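PDB 5CPG: (R)-specific enoyl-CoA hydratase from Pseudomonas aeruginosa, which catalyses the reversible, (R)-specific hydration of trans-2-enoyl-CoA to (R)-3-hydroxyacyl-CoA as a MaoC-family, hotdog-fold hydratase. Local coordinates for the interface of chains A and B. Numbering follows the deposited sequence. Chains: chain A/B, (R)-specific enoyl-CoA hydratase.

The interface of chains A and B. Residues chain A 30, 33, 151-154; chain B 29-30, 33, 151-155.
The C-terminal strands 152-154 of the two chains pair antiparallel about a two-fold axis, forming a small interchain ribbon laid over the 25-35 helix of each chain; this contact probably helps hold the deposited pair together as a dimer. Backbone bonding centres on the serines. A:Ser153 N donates to B:Ser153 O at 2.9 Å, and B:Ser153 N returns the bond to A:Ser153 O, both in the carbonyl plane. Two residues along each strand from the serine pair, B:Gly155 N gives A:Pro151 O a nearly straight bond of 2.8 Å, 170° at the hydrogen.

The apolar face of the ribbon is turned to the helices. A:Ile152 and B:Ile152 project together from this face, their CG2 methyls 3.9 Å apart. Each has CG1 anti to the carbonyl carbon (chi1 -63°) and an extended chain (chi2 about 175°), which carries the CD1 tip onto the partner's helix: A:Ile152 CD1 sits 3.7 Å from B:Ala33 CB, and B:Ile152 CD1 makes the twin contact on A:Ala33. A:Ile154 packs alongside B:Ile152, their CG1 carbons 3.9 Å apart. Beneath, the A:Leu30 and B:Leu30 side chains meet nearly perpendicular, CD2 to CD2 at 3.7 Å, bringing the two helices into contact.

On the opposite face the serine hydroxyls reach water. B:Ser153 OG shares water 1 with A:Ser153 O, while water 2 links A:Ser153 OG, A:Pro151 O and B:Ser153 O, and lies 2.8 Å from B:Gly155 O of the terminal carboxylate.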
loop_
_atom_site.group_PDB
_atom_site.type_symbol
_atom_site.label_atom_id
_atom_site.label_comp_id
_atom_site.label_asym_id
_atom_site.label_seq_id
_atom_site.Cartn_x
_atom_site.Cartn_y
_atom_site.Cartn_z
ATOM N N LEU A 30 -11.501 -5.477 -0.860
ATOM C CA LEU A 30 -11.038 -4.764 0.312
ATOM C C LEU A 30 -10.028 -3.675 -0.092
ATOM O O LEU A 30 -10.041 -2.573 0.472
ATOM C CB LEU A 30 -10.375 -5.731 1.325
ATOM C CG LEU A 30 -11.412 -6.651 1.946
ATOM C CD1 LEU A 30 -10.676 -7.804 2.607
ATOM C CD2 LEU A 30 -12.297 -5.903 2.986
ATOM N N ALA A 33 -11.749 -0.721 -1.516
ATOM C CA ALA A 33 -12.518 -0.006 -0.515
ATOM C C ALA A 33 -11.643 0.916 0.300
ATOM O O ALA A 33 -12.044 2.026 0.638
ATOM C CB ALA A 33 -13.257 -0.975 0.418
ATOM N N PRO A 151 -16.220 -9.476 12.331
ATOM C CA PRO A 151 -16.586 -10.044 11.031
ATOM C C PRO A 151 -16.775 -8.948 9.981
ATOM O O PRO A 151 -17.303 -7.868 10.251
ATOM C CB PRO A 151 -17.910 -10.770 11.322
ATOM C CG PRO A 151 -18.450 -10.111 12.538
ATOM C CD PRO A 151 -17.245 -9.765 13.365
ATOM N N ILE A 152 -16.327 -9.253 8.774
ATOM C CA ILE A 152 -16.389 -8.306 7.678
ATOM C C ILE A 152 -17.115 -9.006 6.558
ATOM O O ILE A 152 -16.646 -10.015 6.058
ATOM C CB ILE A 152 -14.970 -7.844 7.264
ATOM C CG1 ILE A 152 -14.295 -7.104 8.434
ATOM C CG2 ILE A 152 -15.040 -6.989 5.981
ATOM C CD1 ILE A 152 -12.823 -6.749 8.145
ATOM N N SER A 153 -18.315 -8.530 6.256
ATOM C CA SER A 153 -19.197 -9.202 5.317
ATOM C C SER A 153 -19.245 -8.402 4.061
ATOM O O SER A 153 -19.445 -7.197 4.092
ATOM C CB SER A 153 -20.613 -9.354 5.907
ATOM O OG SER A 153 -20.534 -10.093 7.108
ATOM N N ILE A 154 -19.022 -9.081 2.941
ATOM C CA ILE A 154 -19.126 -8.428 1.651
ATOM C C ILE A 154 -20.043 -9.284 0.804
ATOM O O ILE A 154 -19.874 -10.507 0.770
ATOM C CB ILE A 154 -17.787 -8.305 0.937
ATOM C CG1 ILE A 154 -16.708 -7.753 1.885
ATOM C CG2 ILE A 154 -17.932 -7.415 -0.305
ATOM C CD1 ILE A 154 -15.278 -7.736 1.292
ATOM N N GLN B 29 -9.526 -0.811 9.935
ATOM C CA GLN B 29 -9.937 -2.201 9.978
ATOM C C GLN B 29 -9.835 -2.858 8.598
ATOM O O GLN B 29 -9.413 -3.986 8.480
ATOM C CB GLN B 29 -11.375 -2.305 10.478
ATOM C CG GLN B 29 -11.554 -1.778 11.902
ATOM C CD GLN B 29 -13.021 -1.709 12.305
ATOM O OE1 GLN B 29 -13.858 -1.204 11.557
ATOM N NE2 GLN B 29 -13.321 -2.164 13.529
ATOM N N LEU B 30 -10.248 -2.129 7.568
ATOM C CA LEU B 30 -10.182 -2.702 6.237
ATOM C C LEU B 30 -8.723 -2.883 5.797
ATOM O O LEU B 30 -8.400 -3.878 5.152
ATOM C CB LEU B 30 -10.953 -1.855 5.248
ATOM C CG LEU B 30 -12.495 -1.861 5.447
ATOM C CD1 LEU B 30 -13.183 -0.997 4.391
ATOM C CD2 LEU B 30 -13.105 -3.300 5.516
ATOM N N ALA B 33 -7.457 -5.876 7.449
ATOM C CA ALA B 33 -8.052 -7.058 6.839
ATOM C C ALA B 33 -7.325 -7.471 5.573
ATOM O O ALA B 33 -7.057 -8.646 5.363
ATOM C CB ALA B 33 -9.480 -6.791 6.518
ATOM N N PRO B 151 -21.425 -3.911 -0.974
ATOM C CA PRO B 151 -21.645 -3.335 0.359
ATOM C C PRO B 151 -20.734 -4.050 1.364
ATOM O O PRO B 151 -20.535 -5.253 1.228
ATOM C CB PRO B 151 -23.132 -3.610 0.614
ATOM C CG PRO B 151 -23.412 -4.900 -0.155
ATOM C CD PRO B 151 -22.436 -4.925 -1.332
ATOM N N ILE B 152 -20.142 -3.329 2.306
ATOM C CA ILE B 152 -19.215 -3.965 3.244
ATOM C C ILE B 152 -19.680 -3.652 4.664
ATOM O O ILE B 152 -19.684 -2.494 5.081
ATOM C CB ILE B 152 -17.765 -3.479 3.041
ATOM C CG1 ILE B 152 -17.268 -3.863 1.634
ATOM C CG2 ILE B 152 -16.842 -4.100 4.115
ATOM C CD1 ILE B 152 -15.874 -3.311 1.283
ATOM N N SER B 153 -20.054 -4.673 5.410
ATOM C CA SER B 153 -20.468 -4.468 6.792
ATOM C C SER B 153 -19.435 -4.983 7.763
ATOM O O SER B 153 -18.899 -6.075 7.613
ATOM C CB SER B 153 -21.821 -5.149 7.063
ATOM O OG SER B 153 -22.779 -4.623 6.157
ATOM N N ILE B 154 -19.155 -4.203 8.802
ATOM C CA ILE B 154 -18.143 -4.632 9.757
ATOM C C ILE B 154 -18.738 -4.766 11.146
ATOM O O ILE B 154 -19.337 -3.802 11.628
ATOM C CB ILE B 154 -16.979 -3.630 9.820
ATOM C CG1 ILE B 154 -16.380 -3.483 8.422
ATOM C CG2 ILE B 154 -15.976 -4.112 10.817
ATOM C CD1 ILE B 154 -15.286 -2.458 8.357
ATOM N N GLY B 155 -18.576 -5.925 11.770
ATOM C CA GLY B 155 -19.124 -6.177 13.095
ATOM C C GLY B 155 -20.521 -6.786 13.072
ATOM O O GLY B 155 -20.994 -7.250 12.031
ATOM O OXT GLY B 155 -21.219 -6.849 14.098
HETATM O O HOH W 1 -22.508 -6.326 3.458
HETATM O O HOH W 2 -20.415 -8.037 9.420
#